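Local coordinates for Glyco_hydro_cc domain-containing protein (Trichoderma gamsii, PDB 6UBD) that probably binds beta-1,3-glucan oligosaccharides as a subgroup VII member of glycoside hydrolase family 128, a family whose enzymes cleave such glucans, at residues Lys47-Trp52 against Asn270-Tyr275; Cys204-Asp207 against Pro213-Asp216; Gln222-Ile227 against Gly265-Asn270; Asp229-Asn234 against Leu238-Thr243. One frame throughout, in Å; residues are numbered along the deposited sequence. Where two conformers were deposited one is given.

Interaction 1 of 4, residues Lys47-Trp52 against Asn270-Tyr275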
loop_
_atom_site.group_PDB
_atom_site.type_symbol
_atom_site.label_atom_id
_atom_site.label_comp_id
_atom_site.label_asym_id
_atom_site.label_seq_id
_atom_site.Cartn_x
_atom_site.Cartn_y
_atom_site.Cartn_z
ATOM N N LYS A 47 -14.913 5.516 -5.792
ATOM C CA LYS A 47 -15.071 6.170 -4.491
ATOM C C LYS A 47 -16.166 5.561 -3.592
ATOM O O LYS A 47 -15.986 5.391 -2.367
ATOM C CB LYS A 47 -15.383 7.674 -4.702
ATOM C CG LYS A 47 -15.229 8.554 -3.486
ATOM C CD LYS A 47 -15.780 9.919 -3.768
ATOM C CE LYS A 47 -15.564 10.817 -2.594
ATOM N NZ LYS A 47 -16.105 12.157 -2.844
ATOM N N ASP A 48 -17.341 5.357 -4.197
ATOM C CA ASP A 48 -18.534 4.989 -3.381
ATOM C C ASP A 48 -18.413 3.570 -2.763
ATOM O O ASP A 48 -19.152 3.249 -1.841
ATOM C CB ASP A 48 -19.831 5.115 -4.130
ATOM C CG ASP A 48 -21.032 4.927 -3.232
ATOM O OD1 ASP A 48 -21.198 5.739 -2.342
ATOM O OD2 ASP A 48 -21.909 4.033 -3.542
ATOM N N HIS A 49 -17.428 2.787 -3.186
ATOM C CA HIS A 49 -17.232 1.397 -2.676
ATOM C C HIS A 49 -15.926 1.267 -1.877
ATOM O O HIS A 49 -15.593 0.126 -1.443
ATOM C CB HIS A 49 -17.239 0.401 -3.859
ATOM C CG HIS A 49 -18.424 0.530 -4.743
ATOM N ND1 HIS A 49 -19.685 0.282 -4.323
ATOM C CD2 HIS A 49 -18.468 0.881 -6.046
ATOM C CE1 HIS A 49 -20.525 0.559 -5.305
ATOM N NE2 HIS A 49 -19.772 0.895 -6.387
ATOM N N LEU A 50 -15.174 2.369 -1.724
ATOM C CA LEU A 50 -13.913 2.404 -0.954
ATOM C C LEU A 50 -14.156 2.964 0.413
ATOM O O LEU A 50 -15.143 3.729 0.640
ATOM C CB LEU A 50 -12.892 3.260 -1.695
ATOM C CG LEU A 50 -12.504 2.832 -3.104
ATOM C CD1 LEU A 50 -11.440 3.758 -3.630
ATOM C CD2 LEU A 50 -12.002 1.391 -3.223
ATOM N N SER A 51 -13.175 2.772 1.315
ATOM C CA SER A 51 -13.099 3.569 2.576
ATOM C C SER A 51 -11.880 4.517 2.593
ATOM O O SER A 51 -11.873 5.458 3.448
ATOM C CB SER A 51 -13.052 2.665 3.813
ATOM O OG SER A 51 -11.940 1.801 3.682
ATOM N N TRP A 52 -10.834 4.238 1.821
ATOM C CA TRP A 52 -9.527 4.899 2.024
ATOM C C TRP A 52 -8.728 4.998 0.770
ATOM O O TRP A 52 -8.990 4.241 -0.229
ATOM C CB TRP A 52 -8.687 4.129 3.070
ATOM C CG TRP A 52 -8.152 2.789 2.675
ATOM C CD1 TRP A 52 -8.860 1.623 2.608
ATOM C CD2 TRP A 52 -6.800 2.494 2.291
ATOM N NE1 TRP A 52 -8.023 0.611 2.242
ATOM C CE2 TRP A 52 -6.733 1.099 2.037
ATOM C CE3 TRP A 52 -5.617 3.261 2.198
ATOM C CZ2 TRP A 52 -5.533 0.466 1.706
ATOM C CZ3 TRP A 52 -4.463 2.610 1.852
ATOM C CH2 TRP A 52 -4.419 1.239 1.638
ATOM N N ASN A 270 -16.362 -3.887 -10.052
ATOM C CA ASN A 270 -17.407 -4.920 -9.894
ATOM C C ASN A 270 -17.137 -5.845 -8.709
ATOM O O ASN A 270 -18.013 -6.241 -8.038
ATOM C CB ASN A 270 -17.650 -5.679 -11.210
ATOM C CG ASN A 270 -18.225 -4.782 -12.316
ATOM O OD1 ASN A 270 -18.772 -3.672 -12.058
ATOM N ND2 ASN A 270 -17.907 -5.171 -13.530
ATOM N N ALA A 271 -15.876 -6.116 -8.407
ATOM C CA ALA A 271 -15.453 -6.994 -7.263
ATOM C C ALA A 271 -15.731 -6.273 -5.945
ATOM O O ALA A 271 -16.400 -6.854 -5.068
ATOM C CB ALA A 271 -14.004 -7.406 -7.410
ATOM N N ILE A 272 -15.276 -5.030 -5.802
ATOM C CA ILE A 272 -15.471 -4.316 -4.501
ATOM C C ILE A 272 -16.914 -3.940 -4.240
ATOM O O ILE A 272 -17.379 -3.926 -3.089
ATOM C CB ILE A 272 -14.557 -3.073 -4.406
ATOM C CG1 ILE A 272 -14.904 -1.972 -5.414
ATOM C CG2 ILE A 272 -13.074 -3.509 -4.502
ATOM C CD1 ILE A 272 -14.071 -0.690 -5.285
ATOM N N SER A 273 -17.714 -3.800 -5.299
ATOM C CA SER A 273 -19.162 -3.488 -5.119
ATOM C C SER A 273 -19.905 -4.702 -4.542
ATOM O O SER A 273 -20.938 -4.481 -3.859
ATOM C CB SER A 273 -19.771 -2.994 -6.428
ATOM O OG SER A 273 -21.193 -2.780 -6.354
ATOM N N LYS A 274 -19.421 -5.916 -4.742
ATOM C CA LYS A 274 -20.058 -7.138 -4.185
ATOM C C LYS A 274 -20.061 -7.065 -2.656
ATOM O O LYS A 274 -20.845 -7.809 -2.031
ATOM C CB LYS A 274 -19.315 -8.442 -4.579
ATOM C CG LYS A 274 -19.335 -8.809 -6.032
ATOM C CD LYS A 274 -18.533 -10.079 -6.312
ATOM C CE LYS A 274 -18.240 -10.272 -7.795
ATOM N NZ LYS A 274 -16.915 -10.942 -8.067
ATOM N N TYR A 275 -19.111 -6.346 -2.031
ATOM C CA TYR A 275 -18.956 -6.310 -0.563
ATOM C C TYR A 275 -19.549 -5.049 0.030
ATOM O O TYR A 275 -19.438 -4.848 1.233
ATOM C CB TYR A 275 -17.472 -6.509 -0.251
ATOM C CG TYR A 275 -17.000 -7.884 -0.612
ATOM C CD1 TYR A 275 -17.222 -8.943 0.255
ATOM C CD2 TYR A 275 -16.451 -8.165 -1.868
ATOM C CE1 TYR A 275 -16.924 -10.243 -0.100
ATOM C CE2 TYR A 275 -16.117 -9.462 -2.207
ATOM C CZ TYR A 275 -16.396 -10.504 -1.350
ATOM O OH TYR A 275 -16.085 -11.775 -1.742
HETATM O O HOH W 1 -16.232 -2.459 -0.814
#
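H49 is the first residue of the loop 47-52 to meet the segment 270-275, and it does so in two ways. Its imidazole lies flat against S273, whose CB stands over the ring, 3.8 Å from the centroid and 10° off the normal, a CH-pi contact in which a small methylene suits a flat aromatic surface. Its CB rests against I272, 3.6 Å from CD1 of that side chain. An alanine here is likely to leave S273 CB without the ring beneath it and to open a gap beside I272 and S273. The backbone takes part as well: one water donates to both H49 O, at 2.7 Å, and I272 O, at 2.9 Å, so two carbonyls that cannot bond each other share a donor. These links fasten the loop between helix 43-46 and strand 52-54 to helix 263-273, the last helix of a (beta/alpha)8 barrel, at the end where its strands begin. L50 follows, a buried residue whose far end reaches the helix; its CD2 meets I272 CD1 at 3.6 Å. I272 reaches both neighbours because CG1 lies between the backbone N and the carbonyl carbon (chi1 66°) and the chain then runs extended, carrying CD1 into the angle between H49 CB and L50 CD2. L50 also packs on A35 and S37 of strand 35-38. Beyond it the chain enters the barrel sheet at W52, whose ring touches A239 and A241 of strand 237-243.

Interaction 2 of 4, residues Cys204-Asp207 against Pro213-Asp216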
loop_
_atom_site.group_PDB
_atom_site.type_symbol
_atom_site.label_atom_id
_atom_site.label_comp_id
_atom_site.label_asym_id
_atom_site.label_seq_id
_atom_site.Cartn_x
_atom_site.Cartn_y
_atom_site.Cartn_z
ATOM N N CYS A 204 -1.217 -7.898 -10.930
ATOM C CA CYS A 204 -0.942 -9.219 -11.565
ATOM C C CYS A 204 0.371 -9.105 -12.362
ATOM O O CYS A 204 0.447 -8.353 -13.356
ATOM C CB CYS A 204 -2.099 -9.596 -12.482
ATOM S SG CYS A 204 -2.044 -11.266 -13.200
ATOM N N VAL A 205 1.393 -9.812 -11.894
ATOM C CA VAL A 205 2.772 -9.789 -12.463
ATOM C C VAL A 205 3.345 -11.198 -12.364
ATOM O O VAL A 205 3.212 -11.889 -11.352
ATOM C CB VAL A 205 3.690 -8.797 -11.735
ATOM C CG1 VAL A 205 5.072 -8.750 -12.400
ATOM C CG2 VAL A 205 3.089 -7.418 -11.597
ATOM N N PHE A 206 3.974 -11.608 -13.466
ATOM C CA PHE A 206 4.882 -12.797 -13.520
ATOM C C PHE A 206 6.208 -12.366 -12.884
ATOM O O PHE A 206 7.188 -11.991 -13.590
ATOM C CB PHE A 206 4.988 -13.306 -14.966
ATOM C CG PHE A 206 3.739 -13.888 -15.537
ATOM C CD1 PHE A 206 3.316 -15.189 -15.265
ATOM C CD2 PHE A 206 2.890 -13.087 -16.307
ATOM C CE1 PHE A 206 2.145 -15.681 -15.840
ATOM C CE2 PHE A 206 1.732 -13.568 -16.853
ATOM C CZ PHE A 206 1.341 -14.855 -16.586
ATOM N N ASP A 207 6.229 -12.293 -11.564
ATOM C CA ASP A 207 7.316 -11.631 -10.840
ATOM C C ASP A 207 8.643 -12.358 -11.036
ATOM O O ASP A 207 9.679 -11.668 -11.140
ATOM C CB ASP A 207 7.012 -11.516 -9.363
ATOM C CG ASP A 207 6.749 -12.776 -8.564
ATOM O OD1 ASP A 207 5.974 -13.617 -9.036
ATOM O OD2 ASP A 207 7.264 -12.839 -7.406
ATOM N N PRO A 213 4.672 -7.862 -16.312
ATOM C CA PRO A 213 3.273 -7.669 -15.976
ATOM C C PRO A 213 2.361 -8.599 -16.779
ATOM O O PRO A 213 2.636 -8.867 -17.942
ATOM C CB PRO A 213 2.958 -6.210 -16.368
ATOM C CG PRO A 213 4.303 -5.528 -16.374
ATOM C CD PRO A 213 5.262 -6.611 -16.841
ATOM N N CYS A 214 1.283 -9.074 -16.166
ATOM C CA CYS A 214 0.214 -9.811 -16.924
ATOM C C CYS A 214 -0.334 -8.904 -18.034
ATOM O O CYS A 214 -0.472 -7.684 -17.810
ATOM C CB CYS A 214 -0.928 -10.265 -15.982
ATOM S SG CYS A 214 -0.334 -11.248 -14.559
ATOM N N THR A 215 -0.657 -9.496 -19.184
ATOM C CA THR A 215 -1.199 -8.746 -20.349
ATOM C C THR A 215 -2.440 -9.417 -20.974
ATOM O O THR A 215 -2.995 -8.849 -21.925
ATOM C CB THR A 215 -0.119 -8.606 -21.440
ATOM O OG1 THR A 215 0.350 -9.939 -21.784
ATOM C CG2 THR A 215 1.027 -7.695 -21.059
ATOM N N ASP A 216 -2.923 -10.506 -20.399
ATOM C CA ASP A 216 -4.129 -11.189 -20.885
ATOM C C ASP A 216 -5.340 -10.670 -20.115
ATOM O O ASP A 216 -5.455 -10.928 -18.917
ATOM C CB ASP A 216 -3.930 -12.699 -20.794
ATOM C CG ASP A 216 -5.069 -13.508 -21.374
ATOM O OD1 ASP A 216 -6.118 -13.656 -20.709
ATOM O OD2 ASP A 216 -4.837 -14.061 -22.459
HETATM O O HOH W 2 -1.281 -6.915 -15.149
#
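A disulfide-locked beta hairpin joins C204 and V205, near the end of strand 197-206, to P213 and C214 on the chain that returns after a short loop. The C204 SG to C214 SG bond measures 2.2 Å with a chi3 of -74°, a left-handed twist. C204 places its sulfur anti to the backbone N (chi1 -173°), which sends SG across to the returning chain, while C214 has its CB directed at the strand. Backbone pairing runs beside this link. C214 N donates to C204 O at 3.0 Å, nearly straight at 162°, although the donor sits above the carbonyl plane. A water gives a second bond to the same oxygen, 2.9 Å from C204 O, and also donates to C214 O. V205 and P213 form an antiparallel non-hydrogen-bonded pair, their CA atoms 4.1 Å apart. Proline suits this position, since no N-H is needed there; V205 CG1 packs beside P213 N at 4.0 Å. The ring of F206 lies obliquely to the disulfide, with C214 SG 3.9 Å from CE2 and 4.5 Å from the ring centroid, a sulfur-aromatic contact. F206 also centres an inverse gamma turn, where the chain leaves the strand. The hairpin stands at the carboxy-terminal end of a barrel strand, the end at which (beta/alpha)8 glycosidases bind their sugars. C204 leans on W223, and C214 on Q219 and I220, all of helix 217-233; D216 caps the start of that helix, and D207 forms a salt bridge with K176 at the end of strand 170-176.

Interaction 3 of 4, residues Gln222-Ile227 against Gly265-Asn270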
loop_
_atom_site.group_PDB
_atom_site.type_symbol
_atom_site.label_atom_id
_atom_site.label_comp_id
_atom_site.label_asym_id
_atom_site.label_seq_id
_atom_site.Cartn_x
_atom_site.Cartn_y
_atom_site.Cartn_z
ATOM N N GLN A 222 -10.162 -12.353 -14.057
ATOM C CA GLN A 222 -10.375 -13.443 -13.102
ATOM C C GLN A 222 -9.464 -13.244 -11.858
ATOM O O GLN A 222 -9.923 -13.549 -10.747
ATOM C CB GLN A 222 -10.076 -14.783 -13.786
ATOM C CG GLN A 222 -10.505 -15.950 -12.924
ATOM C CD GLN A 222 -12.011 -16.064 -12.755
ATOM O OE1 GLN A 222 -12.788 -16.122 -13.735
ATOM N NE2 GLN A 222 -12.475 -16.023 -11.515
ATOM N N TRP A 223 -8.214 -12.884 -12.111
ATOM C CA TRP A 223 -7.247 -12.623 -10.975
ATOM C C TRP A 223 -7.765 -11.535 -10.001
ATOM O O TRP A 223 -7.724 -11.718 -8.754
ATOM C CB TRP A 223 -5.904 -12.286 -11.622
ATOM C CG TRP A 223 -4.749 -12.204 -10.642
ATOM C CD1 TRP A 223 -3.796 -13.175 -10.450
ATOM C CD2 TRP A 223 -4.347 -11.062 -9.853
ATOM N NE1 TRP A 223 -2.839 -12.727 -9.547
ATOM C CE2 TRP A 223 -3.146 -11.435 -9.215
ATOM C CE3 TRP A 223 -4.834 -9.762 -9.696
ATOM C CZ2 TRP A 223 -2.445 -10.551 -8.374
ATOM C CZ3 TRP A 223 -4.161 -8.905 -8.832
ATOM C CH2 TRP A 223 -2.985 -9.295 -8.185
ATOM N N ILE A 224 -8.294 -10.452 -10.561
ATOM C CA ILE A 224 -8.889 -9.364 -9.753
ATOM C C ILE A 224 -10.070 -9.904 -8.933
ATOM O O ILE A 224 -10.216 -9.599 -7.725
ATOM C CB ILE A 224 -9.213 -8.127 -10.595
ATOM C CG1 ILE A 224 -7.937 -7.504 -11.192
ATOM C CG2 ILE A 224 -10.037 -7.175 -9.761
ATOM C CD1 ILE A 224 -8.187 -6.497 -12.303
ATOM N N SER A 225 -10.976 -10.616 -9.638
ATOM C CA SER A 225 -12.164 -11.136 -8.928
ATOM C C SER A 225 -11.738 -12.044 -7.769
ATOM O O SER A 225 -12.250 -11.999 -6.648
ATOM C CB SER A 225 -13.062 -11.854 -9.911
ATOM O OG SER A 225 -14.235 -12.406 -9.300
ATOM N N ASP A 226 -10.842 -12.970 -8.097
ATOM C CA ASP A 226 -10.359 -13.971 -7.111
ATOM C C ASP A 226 -9.618 -13.298 -5.930
ATOM O O ASP A 226 -9.855 -13.711 -4.773
ATOM C CB ASP A 226 -9.441 -14.991 -7.799
ATOM C CG ASP A 226 -10.101 -15.998 -8.720
ATOM O OD1 ASP A 226 -11.346 -16.087 -8.698
ATOM O OD2 ASP A 226 -9.333 -16.640 -9.481
ATOM N N ILE A 227 -8.763 -12.306 -6.225
ATOM C CA ILE A 227 -7.960 -11.696 -5.137
ATOM C C ILE A 227 -8.829 -10.879 -4.192
ATOM O O ILE A 227 -8.604 -10.899 -2.933
ATOM C CB ILE A 227 -6.765 -10.880 -5.691
ATOM C CG1 ILE A 227 -5.619 -10.976 -4.677
ATOM C CG2 ILE A 227 -7.090 -9.440 -6.054
ATOM C CD1 ILE A 227 -4.344 -10.274 -5.037
ATOM N N GLY A 265 -9.937 -1.723 -14.653
ATOM C CA GLY A 265 -10.583 -0.864 -13.661
ATOM C C GLY A 265 -12.010 -1.282 -13.324
ATOM O O GLY A 265 -12.524 -1.217 -12.174
ATOM N N GLN A 266 -12.752 -1.703 -14.371
ATOM C CA GLN A 266 -14.139 -2.215 -14.215
ATOM C C GLN A 266 -14.114 -3.537 -13.432
ATOM O O GLN A 266 -15.015 -3.784 -12.648
ATOM C CB GLN A 266 -14.772 -2.464 -15.587
ATOM C CG GLN A 266 -15.121 -1.198 -16.397
ATOM C CD GLN A 266 -15.364 -1.464 -17.863
ATOM O OE1 GLN A 266 -14.769 -0.856 -18.769
ATOM N NE2 GLN A 266 -16.270 -2.409 -18.076
ATOM N N ALA A 267 -13.128 -4.410 -13.652
ATOM C CA ALA A 267 -13.103 -5.677 -12.883
ATOM C C ALA A 267 -12.971 -5.355 -11.368
ATOM O O ALA A 267 -13.600 -5.940 -10.550
ATOM C CB ALA A 267 -11.963 -6.532 -13.361
ATOM N N TYR A 268 -12.111 -4.394 -11.006
ATOM C CA TYR A 268 -11.982 -3.981 -9.581
ATOM C C TYR A 268 -13.286 -3.395 -9.083
ATOM O O TYR A 268 -13.763 -3.803 -7.993
ATOM C CB TYR A 268 -10.794 -3.043 -9.362
ATOM C CG TYR A 268 -10.433 -2.784 -7.886
ATOM C CD1 TYR A 268 -10.086 -3.860 -7.054
ATOM C CD2 TYR A 268 -10.444 -1.505 -7.332
ATOM C CE1 TYR A 268 -9.692 -3.617 -5.736
ATOM C CE2 TYR A 268 -10.040 -1.255 -6.017
ATOM C CZ TYR A 268 -9.674 -2.327 -5.223
ATOM O OH TYR A 268 -9.196 -2.086 -3.940
ATOM N N LEU A 269 -13.889 -2.477 -9.860
ATOM C CA LEU A 269 -15.179 -1.852 -9.438
ATOM C C LEU A 269 -16.208 -2.936 -9.139
ATOM O O LEU A 269 -16.923 -2.908 -8.092
ATOM C CB LEU A 269 -15.682 -0.938 -10.553
ATOM C CG LEU A 269 -17.055 -0.299 -10.352
ATOM C CD1 LEU A 269 -17.060 0.610 -9.201
ATOM C CD2 LEU A 269 -17.503 0.428 -11.630
ATOM N N ASN A 270 -16.362 -3.887 -10.052
ATOM C CA ASN A 270 -17.407 -4.920 -9.894
ATOM C C ASN A 270 -17.137 -5.845 -8.709
ATOM O O ASN A 270 -18.013 -6.241 -8.038
ATOM C CB ASN A 270 -17.650 -5.679 -11.210
ATOM C CG ASN A 270 -18.225 -4.782 -12.316
ATOM O OD1 ASN A 270 -18.772 -3.672 -12.058
ATOM N ND2 ASN A 270 -17.907 -5.171 -13.530
#
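Two helices that lie side by side on the outside of the (beta/alpha)8 barrel, 217-233 and 263-273, meet here through I224, which presses its branched side chain against A267 and Y268. The approach is close, with the CA atoms of I224 and Y268 6.2 Å apart, and no hydrogen bond crosses it. The two branches of the isoleucine divide the work. CG2, anti to the backbone N, reaches the helix backbone itself, 3.7 Å from Y268 N and 3.8 Å from A267 C; it also lies at the edge of the Y268 ring, near its plane. CD1, at the end of the longer branch, meets A267 CB at 3.9 Å. Alanine suits this place because its single methyl lets the isoleucine come down onto the main chain, and a beta-branched residue can touch two neighbours at once. On the side of helix 217-233 turned away from this contact, Q222 NE2 donates to D226 OD1 at 3.0 Å, one helical turn on; the oxygen lies in the amide plane, whereas the nitrogen stands above the carboxylate plane. Y268 directs its hydroxyl inward to G36 O of strand 35-38, and W46 packs edge-to-face with its ring. I224 also touches Y242 of strand 237-243, while W223 and I227 on the same helix lie on F202 of strand 197-206 and on M179 of helix 179-193.

Interaction 4 of 4, residues Asp229-Asn234 against Leu238-Thr243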
loop_
_atom_site.group_PDB
_atom_site.type_symbol
_atom_site.label_atom_id
_atom_site.label_comp_id
_atom_site.label_asym_id
_atom_site.label_seq_id
_atom_site.Cartn_x
_atom_site.Cartn_y
_atom_site.Cartn_z
ATOM N N ASP A 229 -11.986 -11.521 -3.506
ATOM C CA ASP A 229 -12.701 -12.498 -2.666
ATOM C C ASP A 229 -11.757 -13.040 -1.574
ATOM O O ASP A 229 -12.204 -13.271 -0.437
ATOM C CB ASP A 229 -13.287 -13.632 -3.529
ATOM C CG ASP A 229 -14.474 -13.269 -4.409
ATOM O OD1 ASP A 229 -15.123 -12.223 -4.105
ATOM O OD2 ASP A 229 -14.771 -14.062 -5.387
ATOM N N LEU A 230 -10.545 -13.384 -1.973
ATOM C CA LEU A 230 -9.556 -13.968 -1.017
ATOM C C LEU A 230 -9.288 -12.957 0.122
ATOM O O LEU A 230 -9.352 -13.339 1.305
ATOM C CB LEU A 230 -8.285 -14.360 -1.760
ATOM C CG LEU A 230 -7.169 -15.132 -0.981
ATOM C CD1 LEU A 230 -6.221 -15.767 -2.016
ATOM C CD2 LEU A 230 -6.368 -14.293 -0.035
ATOM N N PHE A 231 -9.014 -11.712 -0.253
ATOM C CA PHE A 231 -8.716 -10.668 0.786
ATOM C C PHE A 231 -9.928 -10.490 1.707
ATOM O O PHE A 231 -9.753 -10.370 2.931
ATOM C CB PHE A 231 -8.384 -9.325 0.105
ATOM C CG PHE A 231 -7.059 -9.247 -0.633
ATOM C CD1 PHE A 231 -5.966 -10.051 -0.339
ATOM C CD2 PHE A 231 -6.887 -8.303 -1.643
ATOM C CE1 PHE A 231 -4.759 -9.918 -1.024
ATOM C CE2 PHE A 231 -5.663 -8.141 -2.294
ATOM C CZ PHE A 231 -4.577 -8.931 -1.931
ATOM N N GLU A 232 -11.158 -10.368 1.167
ATOM C CA GLU A 232 -12.366 -10.116 2.019
ATOM C C GLU A 232 -12.587 -11.275 3.022
ATOM O O GLU A 232 -12.939 -11.021 4.187
ATOM C CB GLU A 232 -13.597 -9.789 1.163
ATOM C CG GLU A 232 -13.525 -8.436 0.458
ATOM C CD GLU A 232 -13.728 -7.232 1.376
ATOM O OE1 GLU A 232 -14.110 -7.414 2.580
ATOM O OE2 GLU A 232 -13.464 -6.068 0.857
ATOM N N ALA A 233 -12.315 -12.518 2.618
ATOM C CA ALA A 233 -12.505 -13.690 3.491
ATOM C C ALA A 233 -11.338 -13.865 4.492
ATOM O O ALA A 233 -11.587 -14.509 5.494
ATOM C CB ALA A 233 -12.704 -14.902 2.615
ATOM N N ASN A 234 -10.160 -13.328 4.213
ATOM C CA ASN A 234 -8.982 -13.628 5.050
ATOM C C ASN A 234 -9.022 -12.758 6.342
ATOM O O ASN A 234 -9.027 -11.488 6.263
ATOM C CB ASN A 234 -7.679 -13.392 4.283
ATOM C CG ASN A 234 -6.480 -13.821 5.105
ATOM O OD1 ASN A 234 -6.038 -13.117 6.008
ATOM N ND2 ASN A 234 -5.937 -14.977 4.761
ATOM N N LEU A 238 -6.626 -6.630 6.625
ATOM C CA LEU A 238 -7.593 -5.601 7.112
ATOM C C LEU A 238 -7.765 -4.450 6.100
ATOM O O LEU A 238 -8.683 -3.647 6.319
ATOM C CB LEU A 238 -7.197 -5.109 8.508
ATOM C CG LEU A 238 -7.377 -6.151 9.624
ATOM C CD1 LEU A 238 -7.200 -5.519 10.950
ATOM C CD2 LEU A 238 -8.709 -6.948 9.554
ATOM N N ALA A 239 -6.960 -4.372 5.040
ATOM C CA ALA A 239 -7.075 -3.324 3.996
ATOM C C ALA A 239 -6.308 -3.789 2.785
ATOM O O ALA A 239 -5.299 -4.519 2.910
ATOM C CB ALA A 239 -6.533 -1.995 4.510
ATOM N N TYR A 240 -6.760 -3.359 1.592
ATOM C CA TYR A 240 -6.049 -3.647 0.333
ATOM C C TYR A 240 -6.206 -2.470 -0.634
ATOM O O TYR A 240 -7.225 -1.753 -0.557
ATOM C CB TYR A 240 -6.488 -4.977 -0.295
ATOM C CG TYR A 240 -7.965 -5.124 -0.558
ATOM C CD1 TYR A 240 -8.562 -4.556 -1.711
ATOM C CD2 TYR A 240 -8.776 -5.808 0.333
ATOM C CE1 TYR A 240 -9.947 -4.671 -1.946
ATOM C CE2 TYR A 240 -10.158 -5.957 0.085
ATOM C CZ TYR A 240 -10.734 -5.368 -1.053
ATOM O OH TYR A 240 -12.121 -5.471 -1.304
ATOM N N ALA A 241 -5.322 -2.330 -1.591
ATOM C CA ALA A 241 -5.326 -1.178 -2.505
ATOM C C ALA A 241 -4.734 -1.538 -3.883
ATOM O O ALA A 241 -3.574 -1.923 -4.024
ATOM C CB ALA A 241 -4.575 -0.010 -1.910
ATOM N N TYR A 242 -5.573 -1.395 -4.939
ATOM C CA TYR A 242 -5.181 -1.555 -6.372
ATOM C C TYR A 242 -4.231 -0.401 -6.771
ATOM O O TYR A 242 -4.660 0.733 -6.586
ATOM C CB TYR A 242 -6.490 -1.554 -7.197
ATOM C CG TYR A 242 -6.413 -1.876 -8.677
ATOM C CD1 TYR A 242 -5.631 -1.122 -9.538
ATOM C CD2 TYR A 242 -7.153 -2.931 -9.214
ATOM C CE1 TYR A 242 -5.575 -1.417 -10.897
ATOM C CE2 TYR A 242 -7.155 -3.207 -10.572
ATOM C CZ TYR A 242 -6.386 -2.443 -11.424
ATOM O OH TYR A 242 -6.392 -2.797 -12.779
ATOM N N THR A 243 -3.047 -0.699 -7.304
ATOM C CA THR A 243 -2.082 0.350 -7.705
ATOM C C THR A 243 -2.269 0.784 -9.159
ATOM O O THR A 243 -2.488 -0.070 -10.057
ATOM C CB THR A 243 -0.655 -0.101 -7.403
ATOM O OG1 THR A 243 0.159 1.066 -7.685
ATOM C CG2 THR A 243 -0.144 -1.279 -8.192
#
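F231 and E232, in the last turn of helix 217-233, both meet Y240 of the following strand, one by ring packing and the other by a hydrogen bond. In the aromatic pair the planes are inclined by only 30°, but the rings are offset so far, with centroids 5.2 Å apart, that little of one faces the other. F231 CD2 comes obliquely to Y240 CG, 3.5 Å away, and F231 CB lies 3.5 Å from Y240 CD2. Y240 holds CG between its backbone N and carbonyl carbon (chi1 56°), and its ring stretches past F231 to the next residue of the helix. There the polar contact forms. Y240 OH donates to E232 OE2 at 2.6 Å, a short bond on the anti lone pair of the carboxylate, whose plane stands 86° to the ring. The glutamate chain bends at chi2 to bring OE2 to the ring's edge. A tyrosine thus serves as both an apolar wall and a donor, and a phenylalanine in its place would probably leave E232 OE2 without its hydroxyl donor and the carboxylate freer to turn. Near the helix end, K34 NZ donates to the backbone oxygens F231 O and E232 O. Strand 197-206, helix 217-233 and strand 237-243 make a beta-alpha-beta crossover, with strand 237-243 set between 197-206 and 35-38 in the barrel sheet. V199 of the first of these strands touches both rings, V182 of helix 179-193 also meets F231, and Y268 and I272 of helix 263-273 lie against Y240.

Interaction 1 closes the longest loop, and the other three lie inside it: interaction 2 comes first, while interaction 4 is nested within interaction 3. Interactions 1, 3 and 4 form one group, each pair of centres about 11 Å apart and all in touch, around strand 237-243 and helices 217-233 and 263-273. Y275 OH lies 2.6 Å from D229 OD1, linking interactions 1 and 4, and Y268 ties interaction 3 to Y240. These three join the barrel's last elements to its first strand, 35-38. Interaction 2, about 23 Å from interaction 1 between centres, touches interaction 3 through C204 and W223 and fixes the chain between strand 197-206 and helix 217-233.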